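Local coordinates for protein COBE (Pseudomonas aeruginosa, PDB 2W6K) that probably takes part in cobalamin (vitamin B12) biosynthesis as a small single-domain protein related to the C-terminal part of CbiG, at residues 12-17 / 46-51; 24-29 / 126-131; 40-45 / 65-70; 83-88 / 118-123; 105-110 / 134-139. One frame throughout, in Å; residues are numbered along the deposited sequence.

Contact 1: 12-17 / 46-51; sequences LIAGIG and DALASI
Strands 12-18 and 47-51 are the two parallel strands of a beta-alpha-beta crossover whose connecting helix is 24-37, and their pairing lies near the centre of the chain. At the start of the pair Asp46 closes a two-bond clasp on Leu12: its own N gives a nearly straight bond to Leu12 O, 2.9 Å, and its carboxylate turns back so that OD2 takes Leu12 N at 2.8 Å through the anti lone pair. Further along, the bonds alternate as in a parallel sheet. Ala14 N reaches Ala47 O at 3.2 Å, Ala49 N reaches Ala14 O at 2.9 Å, and Ile16 N meets Ala49 O at 2.9 Å, almost along the C=O axis. Ala47 N is the exception: it is buried by this pairing and has no partner in the model, Leu12 O staying 3.8 Å away. The outer edges are satisfied by Ala136 and Ala134 of strand 131-138, which bond to Ile13 and Gly15, and on the other side by Pro70 and His72, just before and within strand 71-74, which bond to Leu48. Above and below, the side chains sort by face. Ile13 CD1 rests on Ala47 CB and Ile13 CG2 on Ala49 CB, on the face covered by helix 102-115, while Ala14 CB and Ile16 CD1 both meet Leu48 CD2 under helices 24-37 and 58-67. Toward the C-terminal end of the pair, the hydroxyl of Ser50, held anti to its backbone N (chi1 -167°), takes over from the main chain: OG donates to Ile16 O at 2.7 Å, nearly along the carbonyl axis.

Contact 2: 24-29 / 126-131; sequences AEHLRA and RSDDRA
The opening turns of helix 24-37 stand beside the tight turn after strand 119-127, with the CA atoms of Leu27 and Ala131 7.2 Å apart and the turn closed by a bond from Asp128 N to Ala131 O. The polar meeting is tip to tip between His26 and Asp128. With CG anti to its backbone N (chi1 -176°), the imidazole extends from the helix and NE2 donates to Asp128 OD2 at 2.9 Å; a weak second bond from NE2 to Asp128 OD1 measures 3.4 Å. Ring and carboxylate planes are 77° apart. NE2 comes to OD2 from above the carboxylate plane, and this main bond is bent, 131° at the hydrogen. OD1 is busier: it also accepts from Arg130 N and Ala131 N, each at 2.9 Å. These bonds fix the carboxylate's rotation and set its charge opposite the histidine, which may favour a protonated imidazole. Deeper in, Leu27 CD2 packs on Ala131 CB at 3.8 Å; Leu27 also packs on Ile16 and Cys18 of strand 12-18. A glycerol molecule lies about 3 Å from the Arg130 side chain (nearest atoms). Altogether this is an Asx turn in the hairpin between strands 119-127 and 131-138, tied to a helix by a histidine-carboxylate hydrogen bond.

Contact 3: 40-45 / 65-70; sequences RSLAEL and TLLERP
Ser41 braces the loop that follows helix 24-37 from within: its N bonds to Glu44 OE1, and its OG accepts from Ala43 N in an ST turn. Leu42 comes next and does two jobs. Its CD2 meets Leu67 CD2 at 4.0 Å, the two side chains crossing at about a right angle, and its carbonyl O takes both Leu45 N, closing the 3-10 turn, and Arg69 NH1 at 2.8 Å. Ala43 and Glu44 turn their CB atoms away from segment 65-70. Leu45 faces back again, with CD1 near Leu67 CD1 and its carbonyl O presented to the same Arg69 NH1 at 2.7 Å, on a lone pair. One nitrogen thus bridges two carbonyls, both near the guanidinium plane. Another edge of that plane turns back on its own segment: Arg69 NE and NH2 grip Leu67 O side-on, at 2.7 and 3.1 Å. Bends at chi2 and chi3 (93° and 35°) fold the arginine back to reach it. Four bonds to three main-chain oxygens therefore hold the guanidinium flat. Glu68, with positive phi, leaves the helical path at the end of helix 58-67 in a Schellman motif; the arginine links that helix end to the 3-10 turn leading into strand 47-51.

Contact 4: 83-88 / 118-123; sequences EPRLLS and RADLLG
Glu112 OE2 of helix 102-115 is the best-held polar atom here, gripped by two donors, one from each segment: Arg85 NH2 in a salt bridge and Ala119 N in a hydrogen bond, so it ties the loop and the strand together. On one face of the Arg85 guanidinium lies that of Arg118, a nearly parallel stack, slightly slipped, with centres 3.9 Å apart and planes at 11°. Arg118 NH2 sits over the centre of Arg85's group and Arg85 NH1 over that of Arg118. Both chains bend at chi3 to bring the plates together. Two like charges this close would repel, and Glu112 probably offsets part of that; Asp120 OD1 is near too, but at 4.1 Å from Arg85 NH1 it is beyond a salt bridge. Ala119 O lies at the edge of the Arg85 guanidinium, near its plane, without a hydrogen bond to it. Farther along, Leu87 and Leu121 meet tip to tip, Leu87 CG to Leu121 CD1 at 3.9 Å, and Leu87 CD1 rests on Gly123 C at 3.8 Å. The loop between helices 76-80 and 91-97 thereby lies along outermost strand 119-127, with Leu121 also packing on Leu108 of helix 102-115 and Ala134 of strand 131-138.

Contact 5: 105-110 / 134-139; sequences AAALAL and ALARLL
Ala107 sets its methyl directly against that of Ala136, CB to CB 3.8 Å, and lies over the neighbouring peptide as well, with CB 3.9 Å from Ala134 O. This is helix-on-sheet packing in an alpha/beta sandwich: helix 102-115 covers the face of the mixed sheet opposite to the one under helices 24-37 and 58-67. The short segments run nearly alongside each other, 19° between their directions, with axes 7.2 Å apart at closest approach. Small residues allow that closeness, and the CA atoms of Ala107 and Ala136 are only 5.4 Å apart. Each alanine points its CB at the other segment. With Ala107 CB on Ala134 O and Ala136 CB on the Ala107 carbonyl, the overlap is methyl against backbone as much as methyl against methyl. Leu108 starts out the other way, but its branch swings back until CD2 is 4.3 Å from Ala136 CB, while the same side chain also packs on Leu121 of strand 119-127 and on Tyr82. On the strand side, Ala134 and Ala136 are bonded through their backbones to Gly15 and Ile13 of strand 12-18. The tightest touch belongs to Ala136 CB, which fits against the Ala107 carbonyl group, 3.6 Å from its O.

In the fold
The five contacts are arranged around one mixed sheet and the helices on its two faces. Contact 1 lies deepest, about 3 Å from the centre of the chain. Contact 5 is about 7 Å from it, centre to centre, joined through strand 131-138 by a probable hydrogen bond, Ile13 N to Ala136 O, 2.9 Å. Contact 4 is as near to contact 5, with a probable hydrogen bond from Leu122 N to Leu135 O. Contact 3 joins contact 1 by another, Leu48 N to Pro70 O, 2.8 Å, and contact 2 touches contact 1 through Leu27 and Ile16. Contacts 3 and 4, about 21 Å apart between centres, lie on opposite sides of the chain's centre. The glycerol beside contact 2 is probably from the crystallisation liquor.

Contact 1: 12-17 / 46-51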
# COMPACT_ATOMS: atom_id res chain seq x y z
N LEU A 12 -0.25 -8.78 3.79
CA LEU A 12 -0.77 -7.49 4.17
C LEU A 12 0.18 -6.46 3.59
O LEU A 12 1.40 -6.48 3.88
CB LEU A 12 -0.77 -7.39 5.68
CG LEU A 12 -1.22 -6.03 6.22
CD1 LEU A 12 -2.70 -5.75 5.90
CD2 LEU A 12 -0.94 -6.01 7.73
N ILE A 13 -0.37 -5.57 2.77
CA ILE A 13 0.42 -4.58 2.06
C ILE A 13 0.01 -3.19 2.48
O ILE A 13 -1.18 -2.92 2.57
CB ILE A 13 0.20 -4.68 0.55
CG1 ILE A 13 0.56 -6.08 -0.00
CG2 ILE A 13 0.98 -3.59 -0.21
CD1 ILE A 13 2.00 -6.49 0.26
N ALA A 14 0.99 -2.31 2.68
CA ALA A 14 0.65 -0.89 2.93
C ALA A 14 1.03 -0.07 1.72
O ALA A 14 2.20 -0.08 1.34
CB ALA A 14 1.39 -0.37 4.14
N GLY A 15 0.07 0.66 1.13
CA GLY A 15 0.33 1.56 0.02
C GLY A 15 0.49 2.96 0.57
O GLY A 15 -0.20 3.34 1.53
N ILE A 16 1.45 3.71 0.03
CA ILE A 16 1.78 5.02 0.61
C ILE A 16 1.93 6.05 -0.50
O ILE A 16 2.60 5.79 -1.49
CB ILE A 16 3.12 4.96 1.40
CG1 ILE A 16 3.01 3.95 2.55
CG2 ILE A 16 3.50 6.41 1.92
CD1 ILE A 16 4.28 3.79 3.46
N GLY A 17 1.33 7.23 -0.30
CA GLY A 17 1.49 8.38 -1.19
C GLY A 17 1.81 9.55 -0.28
O GLY A 17 1.22 9.65 0.81
N ASP A 46 3.88 -7.27 5.16
CA ASP A 46 4.78 -7.94 4.23
C ASP A 46 5.60 -7.00 3.35
O ASP A 46 6.75 -7.30 3.04
CB ASP A 46 4.01 -8.92 3.39
CG ASP A 46 3.43 -10.05 4.21
OD1 ASP A 46 4.21 -10.93 4.63
OD2 ASP A 46 2.22 -10.03 4.46
N ALA A 47 5.02 -5.88 2.92
CA ALA A 47 5.74 -4.99 2.00
C ALA A 47 5.08 -3.63 1.97
O ALA A 47 3.92 -3.50 2.37
CB ALA A 47 5.71 -5.57 0.61
N LEU A 48 5.80 -2.65 1.43
CA LEU A 48 5.23 -1.33 1.21
C LEU A 48 5.12 -1.15 -0.30
O LEU A 48 5.88 -1.77 -1.07
CB LEU A 48 6.14 -0.23 1.74
CG LEU A 48 6.62 -0.31 3.19
CD1 LEU A 48 7.64 0.74 3.36
CD2 LEU A 48 5.41 -0.09 4.12
N ALA A 49 4.16 -0.34 -0.74
CA ALA A 49 3.98 -0.10 -2.18
C ALA A 49 3.75 1.37 -2.43
O ALA A 49 3.11 2.03 -1.64
CB ALA A 49 2.79 -0.89 -2.72
N SER A 50 4.27 1.86 -3.56
CA SER A 50 3.96 3.23 -3.98
C SER A 50 4.08 3.32 -5.48
O SER A 50 4.19 2.33 -6.17
CB SER A 50 4.87 4.27 -3.28
OG SER A 50 4.37 5.59 -3.46
N ILE A 51 3.95 4.53 -5.98
CA ILE A 51 4.04 4.74 -7.43
C ILE A 51 5.47 5.04 -7.87
O ILE A 51 6.24 5.70 -7.17
CB ILE A 51 3.07 5.85 -7.88
CG1 ILE A 51 2.91 5.84 -9.41
CG2 ILE A 51 3.50 7.19 -7.39
CD1 ILE A 51 1.66 6.64 -9.87

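Contact 2: 24-29 / 126-131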
# COMPACT_ATOMS: atom_id res chain seq x y z
N ALA A 24 10.90 9.38 7.06
CA ALA A 24 10.61 8.00 7.47
C ALA A 24 9.86 7.98 8.81
O ALA A 24 8.94 7.19 9.00
CB ALA A 24 11.89 7.16 7.57
N GLU A 25 10.26 8.89 9.71
CA GLU A 25 9.62 8.95 11.04
C GLU A 25 8.12 9.32 10.91
O GLU A 25 7.27 8.70 11.55
CB GLU A 25 10.39 9.93 11.93
CG GLU A 25 11.88 9.54 12.13
CD GLU A 25 12.88 10.32 11.23
OE1 GLU A 25 13.78 10.99 11.81
OE2 GLU A 25 12.82 10.26 9.96
N HIS A 26 7.80 10.27 10.04
CA HIS A 26 6.44 10.69 9.82
C HIS A 26 5.66 9.55 9.22
O HIS A 26 4.57 9.17 9.73
CB HIS A 26 6.41 11.87 8.87
CG HIS A 26 5.04 12.45 8.67
ND1 HIS A 26 4.68 13.68 9.17
CD2 HIS A 26 3.96 11.96 8.02
CE1 HIS A 26 3.43 13.93 8.83
NE2 HIS A 26 2.96 12.90 8.14
N LEU A 27 6.21 8.96 8.16
CA LEU A 27 5.52 7.85 7.50
C LEU A 27 5.29 6.71 8.49
O LEU A 27 4.21 6.11 8.51
CB LEU A 27 6.32 7.34 6.28
CG LEU A 27 6.44 8.34 5.12
CD1 LEU A 27 7.24 7.77 4.00
CD2 LEU A 27 5.05 8.70 4.62
N ARG A 28 6.30 6.40 9.31
CA ARG A 28 6.17 5.28 10.25
C ARG A 28 5.04 5.53 11.25
O ARG A 28 4.28 4.61 11.56
CB ARG A 28 7.48 5.01 10.99
CG ARG A 28 7.35 3.83 11.97
CD ARG A 28 8.63 3.56 12.72
NE ARG A 28 8.99 4.69 13.58
CZ ARG A 28 10.23 4.95 13.99
NH1 ARG A 28 10.47 6.01 14.76
NH2 ARG A 28 11.24 4.15 13.66
N ALA A 29 4.94 6.76 11.75
CA ALA A 29 3.88 7.10 12.74
C ALA A 29 2.48 6.97 12.13
O ALA A 29 1.56 6.44 12.74
CB ALA A 29 4.08 8.48 13.32
N ARG A 126 -6.04 6.25 5.29
CA ARG A 126 -5.90 7.25 6.36
C ARG A 126 -4.94 8.35 5.87
O ARG A 126 -3.88 8.07 5.28
CB ARG A 126 -5.42 6.59 7.65
CG ARG A 126 -5.25 7.55 8.84
CD ARG A 126 -4.90 6.79 10.12
NE ARG A 126 -4.84 7.69 11.28
CZ ARG A 126 -5.89 8.08 12.00
NH1 ARG A 126 -7.12 7.68 11.70
NH2 ARG A 126 -5.70 8.91 13.03
N SER A 127 -5.32 9.60 6.11
CA SER A 127 -4.61 10.73 5.54
C SER A 127 -4.26 11.78 6.59
O SER A 127 -5.04 12.00 7.53
CB SER A 127 -5.49 11.38 4.47
OG SER A 127 -5.80 10.46 3.44
N ASP A 128 -3.08 12.38 6.45
CA ASP A 128 -2.83 13.71 7.03
C ASP A 128 -2.46 14.66 5.91
O ASP A 128 -2.70 14.39 4.74
CB ASP A 128 -1.86 13.67 8.22
CG ASP A 128 -0.49 13.12 7.86
OD1 ASP A 128 -0.05 13.34 6.73
OD2 ASP A 128 0.14 12.49 8.73
N ASP A 129 -1.88 15.81 6.24
CA ASP A 129 -1.63 16.78 5.19
C ASP A 129 -0.34 16.49 4.36
O ASP A 129 -0.15 17.01 3.24
CB ASP A 129 -1.73 18.16 5.84
CG ASP A 129 -2.96 18.25 6.77
OD1 ASP A 129 -4.09 18.44 6.26
OD2 ASP A 129 -2.82 18.06 8.00
N ARG A 130 0.47 15.55 4.85
CA ARG A 130 1.67 15.20 4.12
C ARG A 130 1.65 13.80 3.50
O ARG A 130 2.33 13.56 2.52
CB ARG A 130 2.93 15.49 4.94
CG ARG A 130 3.11 17.00 5.29
CD ARG A 130 3.71 17.81 4.14
NE ARG A 130 3.52 19.26 4.28
CZ ARG A 130 2.95 20.04 3.37
NH1 ARG A 130 2.51 19.55 2.22
NH2 ARG A 130 2.84 21.34 3.59
N ALA A 131 0.81 12.90 4.02
CA ALA A 131 0.82 11.51 3.50
C ALA A 131 -0.52 10.79 3.62
O ALA A 131 -1.37 11.16 4.43
CB ALA A 131 1.89 10.72 4.23

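Contact 3: 40-45 / 65-70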
# COMPACT_ATOMS: atom_id res chain seq x y z
N ARG A 40 -4.00 -4.50 13.20
CA ARG A 40 -2.80 -5.12 12.64
C ARG A 40 -1.52 -4.56 13.28
O ARG A 40 -1.45 -3.41 13.62
CB ARG A 40 -2.71 -4.89 11.13
CG ARG A 40 -3.27 -6.00 10.27
CD ARG A 40 -4.65 -6.32 10.61
NE ARG A 40 -5.27 -7.35 9.77
CZ ARG A 40 -6.58 -7.47 9.62
NH1 ARG A 40 -7.08 -8.43 8.85
NH2 ARG A 40 -7.41 -6.61 10.22
N SER A 41 -0.53 -5.42 13.44
CA SER A 41 0.75 -4.97 14.01
C SER A 41 1.69 -4.69 12.85
O SER A 41 1.60 -5.33 11.80
CB SER A 41 1.32 -6.10 14.87
OG SER A 41 2.68 -5.91 15.22
N LEU A 42 2.63 -3.77 13.05
CA LEU A 42 3.69 -3.57 12.06
C LEU A 42 4.42 -4.86 11.75
O LEU A 42 4.93 -5.03 10.65
CB LEU A 42 4.73 -2.58 12.58
CG LEU A 42 4.50 -1.09 12.48
CD1 LEU A 42 5.55 -0.44 13.39
CD2 LEU A 42 4.61 -0.56 11.05
N ALA A 43 4.52 -5.76 12.73
CA ALA A 43 5.12 -7.09 12.50
C ALA A 43 4.46 -7.92 11.39
O ALA A 43 5.08 -8.77 10.76
CB ALA A 43 5.13 -7.89 13.81
N GLU A 44 3.18 -7.62 11.14
CA GLU A 44 2.38 -8.35 10.17
C GLU A 44 2.54 -7.87 8.73
O GLU A 44 2.16 -8.58 7.80
CB GLU A 44 0.91 -8.27 10.55
CG GLU A 44 0.60 -8.97 11.85
CD GLU A 44 -0.86 -8.93 12.11
OE1 GLU A 44 -1.30 -8.10 12.93
OE2 GLU A 44 -1.56 -9.72 11.45
N LEU A 45 3.04 -6.66 8.55
CA LEU A 45 3.24 -6.14 7.20
C LEU A 45 4.21 -6.98 6.41
O LEU A 45 5.29 -7.29 6.91
CB LEU A 45 3.87 -4.75 7.26
CG LEU A 45 3.06 -3.49 7.28
CD1 LEU A 45 4.03 -2.36 6.94
CD2 LEU A 45 1.90 -3.54 6.28
N THR A 65 13.98 0.21 5.09
CA THR A 65 15.16 -0.28 5.79
C THR A 65 14.86 -0.48 7.27
O THR A 65 15.23 -1.52 7.84
CB THR A 65 16.35 0.66 5.58
OG1 THR A 65 16.82 0.48 4.24
CG2 THR A 65 17.50 0.32 6.56
N LEU A 66 14.16 0.48 7.87
CA LEU A 66 13.71 0.35 9.27
C LEU A 66 12.91 -0.93 9.49
O LEU A 66 13.12 -1.64 10.47
CB LEU A 66 12.83 1.53 9.64
CG LEU A 66 13.62 2.84 9.81
CD1 LEU A 66 12.66 4.01 9.92
CD2 LEU A 66 14.54 2.75 11.04
N LEU A 67 11.97 -1.18 8.58
CA LEU A 67 11.09 -2.34 8.68
C LEU A 67 11.75 -3.64 8.30
O LEU A 67 11.18 -4.72 8.52
CB LEU A 67 9.86 -2.14 7.78
CG LEU A 67 8.91 -1.02 8.20
CD1 LEU A 67 7.90 -0.70 7.13
CD2 LEU A 67 8.20 -1.48 9.47
N GLU A 68 12.94 -3.55 7.69
CA GLU A 68 13.58 -4.73 7.06
C GLU A 68 12.63 -5.49 6.11
O GLU A 68 12.61 -6.74 6.07
CB GLU A 68 14.17 -5.67 8.13
CG GLU A 68 14.96 -4.93 9.19
CD GLU A 68 15.78 -5.83 10.09
OE1 GLU A 68 15.23 -6.81 10.67
OE2 GLU A 68 16.98 -5.53 10.24
N ARG A 69 11.89 -4.71 5.32
CA ARG A 69 10.82 -5.20 4.47
C ARG A 69 10.90 -4.38 3.17
O ARG A 69 11.31 -3.20 3.20
CB ARG A 69 9.47 -4.90 5.14
CG ARG A 69 8.48 -6.06 5.30
CD ARG A 69 8.54 -6.83 6.66
NE ARG A 69 8.86 -6.04 7.87
CZ ARG A 69 8.03 -5.81 8.88
NH1 ARG A 69 6.77 -6.26 8.88
NH2 ARG A 69 8.47 -5.09 9.90
N PRO A 70 10.52 -4.97 2.05
CA PRO A 70 10.70 -4.27 0.81
C PRO A 70 9.68 -3.18 0.52
O PRO A 70 8.54 -3.26 0.99
CB PRO A 70 10.51 -5.38 -0.24
CG PRO A 70 9.59 -6.28 0.37
CD PRO A 70 9.98 -6.32 1.81

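Contact 4: 83-88 / 118-123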
# COMPACT_ATOMS: atom_id res chain seq x y z
N GLU A 83 -8.43 1.78 -10.66
CA GLU A 83 -9.33 2.93 -10.60
C GLU A 83 -10.76 2.60 -10.17
O GLU A 83 -11.32 3.29 -9.30
CB GLU A 83 -9.38 3.62 -11.97
CG GLU A 83 -8.33 4.67 -12.19
CD GLU A 83 -8.32 5.72 -11.09
OE1 GLU A 83 -7.23 5.96 -10.55
OE2 GLU A 83 -9.38 6.30 -10.78
N PRO A 84 -11.40 1.60 -10.81
CA PRO A 84 -12.80 1.27 -10.50
C PRO A 84 -13.02 0.76 -9.08
O PRO A 84 -14.17 0.68 -8.63
CB PRO A 84 -13.12 0.13 -11.48
CG PRO A 84 -12.13 0.24 -12.57
CD PRO A 84 -10.89 0.76 -11.92
N ARG A 85 -11.93 0.42 -8.39
CA ARG A 85 -12.02 -0.20 -7.08
C ARG A 85 -11.61 0.73 -5.95
O ARG A 85 -11.73 0.38 -4.80
CB ARG A 85 -11.18 -1.47 -7.04
CG ARG A 85 -11.68 -2.56 -7.97
CD ARG A 85 -10.61 -3.60 -8.19
NE ARG A 85 -10.42 -4.43 -7.00
CZ ARG A 85 -9.54 -5.42 -6.90
NH1 ARG A 85 -9.45 -6.11 -5.77
NH2 ARG A 85 -8.74 -5.72 -7.91
N LEU A 86 -11.14 1.93 -6.29
CA LEU A 86 -10.66 2.86 -5.26
C LEU A 86 -11.78 3.42 -4.40
O LEU A 86 -12.93 3.55 -4.83
CB LEU A 86 -9.86 4.01 -5.91
CG LEU A 86 -8.69 3.49 -6.76
CD1 LEU A 86 -7.91 4.68 -7.30
CD2 LEU A 86 -7.76 2.52 -6.04
N LEU A 87 -11.42 3.78 -3.17
CA LEU A 87 -12.40 4.27 -2.21
C LEU A 87 -12.30 5.78 -1.97
O LEU A 87 -13.30 6.42 -1.58
CB LEU A 87 -12.30 3.51 -0.88
CG LEU A 87 -12.43 1.98 -0.86
CD1 LEU A 87 -12.33 1.38 0.58
CD2 LEU A 87 -13.73 1.48 -1.60
N SER A 88 -11.12 6.37 -2.14
CA SER A 88 -10.86 7.74 -1.68
C SER A 88 -10.08 8.55 -2.71
O SER A 88 -8.88 8.76 -2.54
CB SER A 88 -10.08 7.71 -0.36
OG SER A 88 -10.55 6.72 0.53
N ARG A 118 -7.24 -12.10 -5.98
CA ARG A 118 -7.91 -10.84 -5.66
C ARG A 118 -7.52 -10.32 -4.29
O ARG A 118 -7.45 -11.08 -3.32
CB ARG A 118 -9.43 -11.06 -5.73
CG ARG A 118 -10.28 -9.98 -5.09
CD ARG A 118 -11.66 -10.01 -5.71
NE ARG A 118 -11.69 -9.23 -6.95
CZ ARG A 118 -12.35 -8.08 -7.09
NH1 ARG A 118 -13.04 -7.58 -6.07
NH2 ARG A 118 -12.32 -7.44 -8.25
N ALA A 119 -7.25 -9.02 -4.22
CA ALA A 119 -7.03 -8.38 -2.94
C ALA A 119 -8.17 -7.37 -2.66
O ALA A 119 -8.89 -6.96 -3.57
CB ALA A 119 -5.66 -7.70 -2.91
N ASP A 120 -8.32 -7.03 -1.38
CA ASP A 120 -9.33 -6.06 -0.95
C ASP A 120 -8.66 -5.04 -0.03
O ASP A 120 -7.78 -5.38 0.77
CB ASP A 120 -10.47 -6.79 -0.19
CG ASP A 120 -11.57 -7.30 -1.11
OD1 ASP A 120 -11.51 -7.12 -2.35
OD2 ASP A 120 -12.53 -7.89 -0.57
N LEU A 121 -9.10 -3.80 -0.12
CA LEU A 121 -8.66 -2.84 0.87
C LEU A 121 -9.34 -3.11 2.19
O LEU A 121 -10.51 -3.47 2.22
CB LEU A 121 -9.03 -1.44 0.40
CG LEU A 121 -8.25 -0.95 -0.82
CD1 LEU A 121 -8.99 0.19 -1.53
CD2 LEU A 121 -6.87 -0.51 -0.37
N LEU A 122 -8.60 -2.93 3.28
CA LEU A 122 -9.16 -3.09 4.65
C LEU A 122 -10.13 -1.98 4.97
O LEU A 122 -11.07 -2.14 5.79
CB LEU A 122 -8.02 -3.12 5.65
CG LEU A 122 -7.36 -4.49 5.80
CD1 LEU A 122 -6.59 -4.88 4.57
CD2 LEU A 122 -6.46 -4.40 7.01
N GLY A 123 -9.94 -0.84 4.32
CA GLY A 123 -10.76 0.34 4.56
C GLY A 123 -10.26 1.47 3.71
O GLY A 123 -9.22 1.34 3.05

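Contact 5: 105-110 / 134-139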
# COMPACT_ATOMS: atom_id res chain seq x y z
N ALA A 105 -4.43 2.38 -4.66
CA ALA A 105 -4.10 1.62 -5.88
C ALA A 105 -2.83 0.82 -5.73
O ALA A 105 -2.80 -0.32 -6.18
CB ALA A 105 -4.01 2.53 -7.11
N ALA A 106 -1.82 1.38 -5.07
CA ALA A 106 -0.52 0.67 -4.93
C ALA A 106 -0.67 -0.54 -3.99
O ALA A 106 -0.10 -1.61 -4.24
CB ALA A 106 0.60 1.59 -4.48
N ALA A 107 -1.47 -0.36 -2.95
CA ALA A 107 -1.74 -1.45 -2.01
C ALA A 107 -2.40 -2.64 -2.72
O ALA A 107 -1.93 -3.77 -2.61
CB ALA A 107 -2.58 -0.96 -0.81
N LEU A 108 -3.48 -2.37 -3.46
CA LEU A 108 -4.19 -3.41 -4.17
C LEU A 108 -3.27 -4.07 -5.20
O LEU A 108 -3.21 -5.31 -5.27
CB LEU A 108 -5.42 -2.81 -4.86
CG LEU A 108 -6.59 -2.49 -3.94
CD1 LEU A 108 -7.60 -1.67 -4.73
CD2 LEU A 108 -7.20 -3.80 -3.41
N ALA A 109 -2.59 -3.25 -6.01
CA ALA A 109 -1.73 -3.73 -7.11
C ALA A 109 -0.65 -4.67 -6.64
O ALA A 109 -0.50 -5.77 -7.19
CB ALA A 109 -1.14 -2.56 -7.90
N LEU A 110 0.08 -4.28 -5.59
CA LEU A 110 1.15 -5.11 -5.09
C LEU A 110 0.60 -6.38 -4.44
O LEU A 110 1.17 -7.46 -4.62
CB LEU A 110 2.04 -4.34 -4.10
CG LEU A 110 3.28 -5.11 -3.63
CD1 LEU A 110 4.19 -5.46 -4.85
CD2 LEU A 110 4.06 -4.33 -2.60
N ALA A 134 -2.82 3.26 2.86
CA ALA A 134 -3.92 2.30 2.77
C ALA A 134 -3.40 0.89 2.96
O ALA A 134 -2.24 0.61 2.69
CB ALA A 134 -4.64 2.41 1.43
N LEU A 135 -4.28 0.01 3.37
CA LEU A 135 -3.89 -1.39 3.63
C LEU A 135 -4.70 -2.33 2.76
O LEU A 135 -5.90 -2.16 2.62
CB LEU A 135 -4.08 -1.75 5.12
CG LEU A 135 -3.40 -0.85 6.15
CD1 LEU A 135 -3.85 -1.30 7.56
CD2 LEU A 135 -1.89 -0.95 5.99
N ALA A 136 -4.03 -3.32 2.17
CA ALA A 136 -4.74 -4.32 1.38
C ALA A 136 -4.33 -5.70 1.84
O ALA A 136 -3.19 -5.94 2.23
CB ALA A 136 -4.46 -4.14 -0.13
N ARG A 137 -5.29 -6.62 1.77
CA ARG A 137 -5.07 -8.00 2.18
C ARG A 137 -5.58 -8.98 1.12
O ARG A 137 -6.61 -8.75 0.49
CB ARG A 137 -5.75 -8.27 3.52
CG ARG A 137 -7.15 -7.69 3.64
CD ARG A 137 -8.11 -8.67 4.28
NE ARG A 137 -9.50 -8.36 3.97
CZ ARG A 137 -10.40 -7.95 4.87
NH1 ARG A 137 -10.04 -7.81 6.14
NH2 ARG A 137 -11.64 -7.69 4.50
N LEU A 138 -4.84 -10.07 0.95
CA LEU A 138 -5.19 -11.10 0.02
C LEU A 138 -6.45 -11.78 0.54
O LEU A 138 -6.47 -12.33 1.65
CB LEU A 138 -4.03 -12.08 -0.11
CG LEU A 138 -4.00 -12.95 -1.36
CD1 LEU A 138 -3.86 -12.12 -2.65
CD2 LEU A 138 -2.88 -13.95 -1.22
N LEU A 139 -7.50 -11.67 -0.26
CA LEU A 139 -8.86 -12.07 0.06
C LEU A 139 -9.06 -13.55 -0.22
O LEU A 139 -9.25 -13.92 -1.38
CB LEU A 139 -9.81 -11.28 -0.85
CG LEU A 139 -11.20 -10.77 -0.50
CD1 LEU A 139 -12.02 -10.75 -1.78
CD2 LEU A 139 -11.92 -11.57 0.58